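Local coordinates for SusD superfamily protein (Bacteroides vulgatus, PDB 3MYV) that probably binds glycans at the outer membrane for their uptake by the bacterium, at residues Met178-Asn183 and Met187-Ala192; Asp15-Val20 and Glu103-Ala108. One frame throughout, in Å; residues are numbered along the deposited sequence. Where two conformers were deposited one is given.

Interaction 1. Residues Met178-Asn183 and Met187-Ala192; sequences MSEEKN and MNKYAA
The link between helix 160-177 and helix 189-202 folds back on the start of the second helix, a loop-to-helix-N-terminus contact in which Asn188 caps the helix and reaches the loop through weak bonds. Asn188 OD1 accepts from Ala191 N at 3.1 Å in a nearly straight N-cap bond (169°). Its chi1 of 66° sets the amide between the helix start and the loop, and the turn about CB-CG directs OD1 to the helix and ND2 to the loop. ND2 bonds chiefly to Tyr226 OH, with weak bonds to Glu180 O (3.0 Å) and Glu181 O. Replacement of Asn188 by alanine is likely to leave Ala191 N without its cap and Tyr226 OH without its amide partner. Beside it, Lys189 N donates to Ser179 O at 2.9 Å, while Ser179 OG takes Glu181 N in an ST turn. The extended Lys189 chain passes Glu180 CG with its CD, and one water joins its NZ to Met178 O. On the buried side, selenomethionine Met178 bends at chi3 (82°), laying SE against Ala192 CB at 3.5 Å and CE over the carbonyl of Asn188. Glu180 CB and CD meet Tyr190 CE2 obliquely. Met178 also packs on helix 103-128, Ala192 on helix 160-177, and Tyr190 on Phe249 of strand 248-252.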
HETATM    1  N   MSE A 178      11.113 -17.400  -6.581  1.00 19.33           N
HETATM    2  CA  MSE A 178      11.571 -16.118  -7.131  1.00 19.67           C
HETATM    3  C   MSE A 178      13.077 -15.845  -7.025  1.00 21.13           C
HETATM    4  O   MSE A 178      13.773 -16.386  -6.166  1.00 20.79           O
HETATM    5  CB  MSE A 178      10.778 -14.976  -6.469  1.00 18.53           C
HETATM    6  CG  MSE A 178       9.346 -14.886  -6.986  1.00 18.83           C
HETATM    7 SE   MSE A 178       8.305 -13.648  -5.982  0.75 14.38          SE
HETATM    8  CE  MSE A 178       8.949 -12.074  -6.926  1.00 16.67           C
ATOM      9  N   SER A 179      13.552 -14.981  -7.909  1.00 20.73           N
ATOM     10  CA  SER A 179      14.933 -14.566  -7.940  1.00 21.37           C
ATOM     11  C   SER A 179      15.177 -13.391  -7.011  1.00 22.05           C
ATOM     12  O   SER A 179      14.317 -12.533  -6.855  1.00 21.88           O
ATOM     13  CB  SER A 179      15.337 -14.157  -9.360  1.00 22.23           C
ATOM     14  OG  SER A 179      16.602 -13.534  -9.335  1.00 22.07           O
ATOM     15  N   GLU A 180      16.360 -13.349  -6.411  1.00 21.63           N
ATOM     16  CA  GLU A 180      16.777 -12.206  -5.595  1.00 23.43           C
ATOM     17  C   GLU A 180      17.286 -11.042  -6.413  1.00 21.77           C
ATOM     18  O   GLU A 180      17.401  -9.936  -5.880  1.00 20.61           O
ATOM     19  CB  GLU A 180      17.849 -12.621  -4.589  1.00 25.07           C
ATOM     20  CG  GLU A 180      17.286 -13.563  -3.550  1.00 30.14           C
ATOM     21  CD  GLU A 180      18.213 -13.812  -2.404  1.00 41.80           C
ATOM     22  OE1 GLU A 180      19.453 -13.812  -2.648  1.00 35.66           O
ATOM     23  OE2 GLU A 180      17.675 -14.014  -1.276  1.00 39.73           O
ATOM     24  N   GLU A 181      17.601 -11.265  -7.693  1.00 22.49           N
ATOM     25  CA  GLU A 181      18.098 -10.164  -8.519  0.50 22.01           C
ATOM     26  C   GLU A 181      17.061  -9.028  -8.601  1.00 22.98           C
ATOM     27  O   GLU A 181      15.834  -9.239  -8.554  1.00 20.61           O
ATOM     28  CB  GLU A 181      18.531 -10.617  -9.922  0.50 23.41           C
ATOM     29  CG  GLU A 181      19.666 -11.662  -9.957  0.50 23.91           C
ATOM     30  CD  GLU A 181      20.906 -11.290  -9.144  0.50 29.74           C
ATOM     31  OE1 GLU A 181      21.497 -10.210  -9.363  0.50 25.52           O
ATOM     32  OE2 GLU A 181      21.304 -12.104  -8.285  0.50 32.31           O
ATOM     33  N   LYS A 182      17.576  -7.810  -8.673  1.00 20.37           N
ATOM     34  CA  LYS A 182      16.735  -6.646  -8.765  1.00 21.86           C
ATOM     35  C   LYS A 182      16.232  -6.471 -10.189  1.00 20.78           C
ATOM     36  O   LYS A 182      16.991  -6.631 -11.149  1.00 18.23           O
ATOM     37  CB  LYS A 182      17.531  -5.411  -8.352  1.00 24.11           C
ATOM     38  CG  LYS A 182      17.796  -5.355  -6.856  1.00 26.88           C
ATOM     39  CD  LYS A 182      18.751  -4.219  -6.513  1.00 30.30           C
ATOM     40  CE  LYS A 182      19.248  -4.322  -5.065  1.00 31.56           C
ATOM     41  NZ  LYS A 182      20.386  -3.402  -4.777  1.00 31.20           N
ATOM     42  N   ASN A 183      14.968  -6.095 -10.322  1.00 18.62           N
ATOM     43  CA  ASN A 183      14.423  -5.728 -11.620  1.00 21.88           C
ATOM     44  C   ASN A 183      13.568  -4.500 -11.396  1.00 19.91           C
ATOM     45  O   ASN A 183      12.429  -4.615 -10.973  1.00 19.24           O
ATOM     46  CB  ASN A 183      13.593  -6.873 -12.216  1.00 23.19           C
ATOM     47  CG  ASN A 183      13.227  -6.634 -13.685  1.00 25.30           C
ATOM     48  OD1 ASN A 183      13.722  -5.704 -14.326  1.00 34.68           O
ATOM     49  ND2 ASN A 183      12.381  -7.481 -14.215  1.00 31.73           N
HETATM   50  N   MSE A 187       8.562  -6.635  -8.732  1.00 15.49           N
HETATM   51  CA  MSE A 187       8.862  -7.320  -7.491  1.00 15.90           C
HETATM   52  C   MSE A 187       9.905  -8.413  -7.744  1.00 17.49           C
HETATM   53  O   MSE A 187       9.823  -9.145  -8.738  1.00 16.94           O
HETATM   54  CB  MSE A 187       7.584  -7.959  -6.902  1.00 12.20           C
HETATM   55  CG  MSE A 187       6.636  -6.928  -6.322  1.00 13.12           C
HETATM   56 SE   MSE A 187       5.178  -7.648  -5.342  0.75 14.39          SE
HETATM   57  CE  MSE A 187       3.999  -7.988  -6.824  1.00 18.01           C
ATOM     58  N   ASN A 188      10.850  -8.525  -6.821  1.00 17.40           N
ATOM     59  CA  ASN A 188      11.758  -9.664  -6.733  1.00 17.16           C
ATOM     60  C   ASN A 188      11.505 -10.391  -5.406  1.00 19.16           C
ATOM     61  O   ASN A 188      10.559 -10.067  -4.694  1.00 16.54           O
ATOM     62  CB  ASN A 188      13.223  -9.227  -6.846  1.00 14.56           C
ATOM     63  CG  ASN A 188      13.685  -8.368  -5.662  1.00 16.41           C
ATOM     64  OD1 ASN A 188      12.884  -7.960  -4.843  1.00 14.65           O
ATOM     65  ND2 ASN A 188      14.988  -8.114  -5.579  1.00 16.46           N
ATOM     66  N   LYS A 189      12.345 -11.360  -5.075  1.00 18.59           N
ATOM     67  CA  LYS A 189      12.132 -12.178  -3.863  1.00 16.05           C
ATOM     68  C   LYS A 189      12.087 -11.319  -2.605  1.00 14.07           C
ATOM     69  O   LYS A 189      11.267 -11.549  -1.717  1.00 13.05           O
ATOM     70  CB  LYS A 189      13.221 -13.248  -3.751  1.00 15.56           C
ATOM     71  CG  LYS A 189      12.972 -14.294  -2.671  1.00 16.72           C
ATOM     72  CD  LYS A 189      14.080 -15.358  -2.729  1.00 20.63           C
ATOM     73  CE  LYS A 189      13.970 -16.305  -1.570  1.00 22.89           C
ATOM     74  NZ  LYS A 189      14.745 -17.512  -1.803  1.00 20.82           N
ATOM     75  N   TYR A 190      12.941 -10.301  -2.529  1.00 13.78           N
ATOM     76  CA  TYR A 190      12.895  -9.410  -1.383  1.00 12.41           C
ATOM     77  C   TYR A 190      11.565  -8.690  -1.219  1.00 12.40           C
ATOM     78  O   TYR A 190      11.036  -8.621  -0.104  1.00 13.37           O
ATOM     79  CB  TYR A 190      14.030  -8.407  -1.423  1.00 16.35           C
ATOM     80  CG  TYR A 190      15.375  -8.955  -1.065  1.00 16.57           C
ATOM     81  CD1 TYR A 190      15.847  -8.901   0.250  1.00 20.21           C
ATOM     82  CD2 TYR A 190      16.223  -9.427  -2.049  1.00 20.67           C
ATOM     83  CE1 TYR A 190      17.115  -9.378   0.570  1.00 22.17           C
ATOM     84  CE2 TYR A 190      17.487  -9.883  -1.749  1.00 22.27           C
ATOM     85  CZ  TYR A 190      17.924  -9.862  -0.447  1.00 27.64           C
ATOM     86  OH  TYR A 190      19.183 -10.321  -0.182  1.00 35.26           O
ATOM     87  N   ALA A 191      11.037  -8.143  -2.314  1.00 13.88           N
ATOM     88  CA  ALA A 191       9.741  -7.489  -2.340  1.00 12.90           C
ATOM     89  C   ALA A 191       8.659  -8.425  -1.875  1.00 12.21           C
ATOM     90  O   ALA A 191       7.788  -8.071  -1.042  1.00 12.90           O
ATOM     91  CB  ALA A 191       9.419  -6.987  -3.795  1.00 13.33           C
ATOM     92  N   ALA A 192       8.659  -9.619  -2.450  1.00 12.11           N
ATOM     93  CA  ALA A 192       7.645 -10.616  -2.096  1.00 12.15           C
ATOM     94  C   ALA A 192       7.664 -10.996  -0.613  1.00 14.56           C
ATOM     95  O   ALA A 192       6.598 -11.184  -0.013  1.00 13.13           O
ATOM     96  CB  ALA A 192       7.801 -11.904  -2.972  1.00 10.33           C
TER
HETATM   97  O   HOH W   1      13.785 -18.403  -4.479  1.00 25.84           O

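Interaction 2. Residues Asp15-Val20 and Glu103-Ala108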
ATOM      1  N   ASP A  15       8.257 -14.492 -24.109  1.00 28.82           N
ATOM      2  CA  ASP A  15       6.842 -14.157 -24.151  1.00 27.82           C
ATOM      3  C   ASP A  15       6.279 -14.052 -22.741  1.00 25.08           C
ATOM      4  O   ASP A  15       5.472 -13.161 -22.470  1.00 25.57           O
ATOM      5  CB  ASP A  15       6.005 -15.188 -24.927  1.00 26.87           C
ATOM      6  CG  ASP A  15       6.321 -15.219 -26.410  1.00 32.52           C
ATOM      7  OD1 ASP A  15       6.795 -14.207 -26.960  1.00 28.41           O
ATOM      8  OD2 ASP A  15       6.089 -16.279 -27.019  1.00 34.28           O
ATOM      9  N   VAL A  16       6.683 -14.973 -21.859  1.00 22.80           N
ATOM     10  CA  VAL A  16       6.173 -14.955 -20.488  1.00 23.97           C
ATOM     11  C   VAL A  16       6.643 -13.698 -19.770  1.00 21.10           C
ATOM     12  O   VAL A  16       5.847 -13.054 -19.080  1.00 22.95           O
ATOM     13  CB  VAL A  16       6.537 -16.203 -19.677  1.00 22.88           C
ATOM     14  CG1 VAL A  16       6.040 -16.057 -18.238  1.00 21.28           C
ATOM     15  CG2 VAL A  16       5.899 -17.477 -20.361  1.00 25.38           C
ATOM     16  N   ASP A  17       7.916 -13.350 -19.946  1.00 23.84           N
ATOM     17  CA  ASP A  17       8.491 -12.156 -19.293  1.00 23.51           C
ATOM     18  C   ASP A  17       7.695 -10.918 -19.718  1.00 23.26           C
ATOM     19  O   ASP A  17       7.352 -10.065 -18.884  1.00 21.81           O
ATOM     20  CB  ASP A  17       9.986 -12.035 -19.632  1.00 23.86           C
ATOM     21  CG  ASP A  17      10.703 -10.969 -18.825  1.00 22.10           C
ATOM     22  OD1 ASP A  17      10.269 -10.652 -17.700  1.00 21.10           O
ATOM     23  OD2 ASP A  17      11.732 -10.442 -19.307  1.00 33.77           O
ATOM     24  N   ASN A  18       7.391 -10.832 -21.014  1.00 23.67           N
ATOM     25  CA  ASN A  18       6.604  -9.719 -21.560  1.00 22.52           C
ATOM     26  C   ASN A  18       5.191  -9.666 -21.021  1.00 21.19           C
ATOM     27  O   ASN A  18       4.687  -8.577 -20.718  1.00 20.64           O
ATOM     28  CB  ASN A  18       6.572  -9.761 -23.090  1.00 26.21           C
ATOM     29  CG  ASN A  18       7.944  -9.499 -23.708  1.00 26.08           C
ATOM     30  OD1 ASN A  18       8.788  -8.808 -23.127  1.00 28.64           O
ATOM     31  ND2 ASN A  18       8.171 -10.067 -24.877  1.00 24.84           N
ATOM     32  N   ALA A  19       4.553 -10.830 -20.885  1.00 19.75           N
ATOM     33  CA  ALA A  19       3.217 -10.892 -20.297  1.00 20.30           C
ATOM     34  C   ALA A  19       3.272 -10.381 -18.849  1.00 18.48           C
ATOM     35  O   ALA A  19       2.413  -9.601 -18.414  1.00 18.37           O
ATOM     36  CB  ALA A  19       2.660 -12.335 -20.346  1.00 19.26           C
ATOM     37  N   VAL A  20       4.289 -10.818 -18.099  1.00 19.56           N
ATOM     38  CA  VAL A  20       4.405 -10.435 -16.681  1.00 18.74           C
ATOM     39  C   VAL A  20       4.623  -8.933 -16.585  1.00 17.76           C
ATOM     40  O   VAL A  20       3.947  -8.259 -15.801  1.00 16.61           O
ATOM     41  CB  VAL A  20       5.503 -11.250 -15.919  1.00 19.06           C
ATOM     42  CG1 VAL A  20       5.746 -10.674 -14.512  1.00 17.23           C
ATOM     43  CG2 VAL A  20       5.082 -12.737 -15.849  1.00 17.30           C
ATOM     44  N   GLU A 103      14.562 -22.794 -17.808  1.00 39.80           N
ATOM     45  CA  GLU A 103      13.605 -23.221 -16.786  1.00 39.28           C
ATOM     46  C   GLU A 103      13.677 -22.460 -15.454  1.00 34.09           C
ATOM     47  O   GLU A 103      12.655 -22.269 -14.783  1.00 31.83           O
ATOM     48  CB  GLU A 103      13.762 -24.736 -16.555  1.00 41.22           C
ATOM     49  CG  GLU A 103      12.985 -25.308 -15.365  1.00 49.51           C
ATOM     50  CD  GLU A 103      12.902 -26.839 -15.365  1.00 61.48           C
ATOM     51  OE1 GLU A 103      13.497 -27.491 -16.255  1.00 65.92           O
ATOM     52  OE2 GLU A 103      12.235 -27.391 -14.462  1.00 67.32           O
ATOM     53  N   LYS A 104      14.875 -22.047 -15.052  1.00 33.38           N
ATOM     54  CA  LYS A 104      15.034 -21.363 -13.783  1.00 31.32           C
ATOM     55  C   LYS A 104      14.297 -20.024 -13.864  1.00 30.19           C
ATOM     56  O   LYS A 104      13.551 -19.664 -12.958  1.00 29.90           O
ATOM     57  CB  LYS A 104      16.511 -21.156 -13.437  1.00 33.21           C
ATOM     58  CG  LYS A 104      16.743 -20.529 -12.059  1.00 35.32           C
ATOM     59  CD  LYS A 104      18.232 -20.449 -11.685  1.00 44.67           C
ATOM     60  CE  LYS A 104      18.406 -19.802 -10.311  1.00 47.04           C
ATOM     61  NZ  LYS A 104      19.828 -19.600  -9.910  1.00 50.26           N
ATOM     62  N   LYS A 105      14.496 -19.311 -14.969  1.00 27.74           N
ATOM     63  CA  LYS A 105      13.828 -18.036 -15.192  1.00 27.61           C
ATOM     64  C   LYS A 105      12.306 -18.195 -15.292  1.00 24.25           C
ATOM     65  O   LYS A 105      11.567 -17.386 -14.733  1.00 22.45           O
ATOM     66  CB  LYS A 105      14.391 -17.326 -16.428  1.00 27.46           C
ATOM     67  CG  LYS A 105      13.804 -15.931 -16.606  1.00 35.14           C
ATOM     68  CD  LYS A 105      14.371 -15.163 -17.790  1.00 38.71           C
ATOM     69  CE  LYS A 105      13.683 -13.797 -17.882  1.00 41.18           C
ATOM     70  NZ  LYS A 105      14.023 -13.049 -19.125  1.00 39.26           N
ATOM     71  N   LEU A 106      11.840 -19.244 -15.969  1.00 22.63           N
ATOM     72  CA  LEU A 106      10.398 -19.493 -16.078  1.00 23.66           C
ATOM     73  C   LEU A 106       9.799 -19.671 -14.688  1.00 21.72           C
ATOM     74  O   LEU A 106       8.718 -19.176 -14.417  1.00 19.02           O
ATOM     75  CB  LEU A 106      10.069 -20.711 -16.966  1.00 22.56           C
ATOM     76  CG  LEU A 106       8.580 -21.027 -17.172  1.00 26.53           C
ATOM     77  CD1 LEU A 106       7.880 -19.839 -17.784  1.00 25.26           C
ATOM     78  CD2 LEU A 106       8.388 -22.300 -18.038  1.00 26.67           C
ATOM     79  N   ASN A 107      10.514 -20.383 -13.829  1.00 22.08           N
ATOM     80  CA  ASN A 107      10.087 -20.591 -12.454  0.50 22.51           C
ATOM     81  C   ASN A 107      10.030 -19.264 -11.684  1.00 21.86           C
ATOM     82  O   ASN A 107       9.111 -19.044 -10.900  1.00 20.56           O
ATOM     83  CB  ASN A 107      11.015 -21.585 -11.739  0.50 24.23           C
ATOM     84  CG  ASN A 107      10.248 -22.651 -10.983  0.50 22.37           C
ATOM     85  OD1 ASN A 107       9.062 -22.878 -11.238  0.50 29.02           O
ATOM     86  ND2 ASN A 107      10.921 -23.319 -10.058  0.50 30.24           N
ATOM     87  N   ALA A 108      11.023 -18.403 -11.909  1.00 19.70           N
ATOM     88  CA  ALA A 108      11.048 -17.064 -11.297  1.00 21.45           C
ATOM     89  C   ALA A 108       9.836 -16.233 -11.747  1.00 19.15           C
ATOM     90  O   ALA A 108       9.179 -15.541 -10.945  1.00 18.51           O
ATOM     91  CB  ALA A 108      12.346 -16.351 -11.658  1.00 20.23           C
TER
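Val16 and Leu106 make the apolar part of this contact between helix 13-27 and the first turns of helix 103-128. Methyl CG2 of Val16 meets CD1 of Leu106 at 4.0 Å, the two side chains crossing at about a right angle. Leu106 stands with CG anti to its own backbone nitrogen (chi1 -178°), and the chi2 of 58° turns CD1 across to the valine. The touch is a light one, for the segments bury just 130 Å² between them and the nearest alpha carbons, those of Val16 and Leu106, remain 7.6 Å apart. Ile93 of helix 77-94 packs on both side chains, and Val16 also rests on Leu109, one turn further along helix 103-128 from Lys105.

Both helices belong to the helical N-terminal part of the chain, in a family of the TPR clan, and here side chains alone join them, without any backbone hydrogen bond across.

The polar part is a long, weak salt bridge at the more open margin. Lys105 reaches over with its whole chain extended, bringing NZ to 3.5 Å from Asp17 OD2; the aspartate and lysine side chains also cross at about a right angle. The other carboxylate oxygen, Asp17 OD1, forms a salt bridge with Arg186, so the acid has two basic partners, which would be expected to stabilise its negative charge. The Lys105 side chain, like that of Leu106, also touches Val13 in the first turn of helix 13-27.

Interactions 1 and 2 lie on the same side of the chain's centre, with their own centres 13 Å apart, both in the helical N-terminal part of the chain, which belongs to a starch-binding, outer-membrane-associated family. Along the chain they come in series: interaction 2 joins helix 13-27 to helix 103-128 before interaction 1 closes the short link into helix 189-202. Helix 103-128 supplies one side of interaction 2 and is packed on by Met178 and Met187 of interaction 1; Met178 CG lies 4.0 Å from Ala108 O. Arg186, in the turn between the segments of interaction 1, adds a second tie. The two contacts thus connect the first helix, helix 103-128 and the start of helix 189-202.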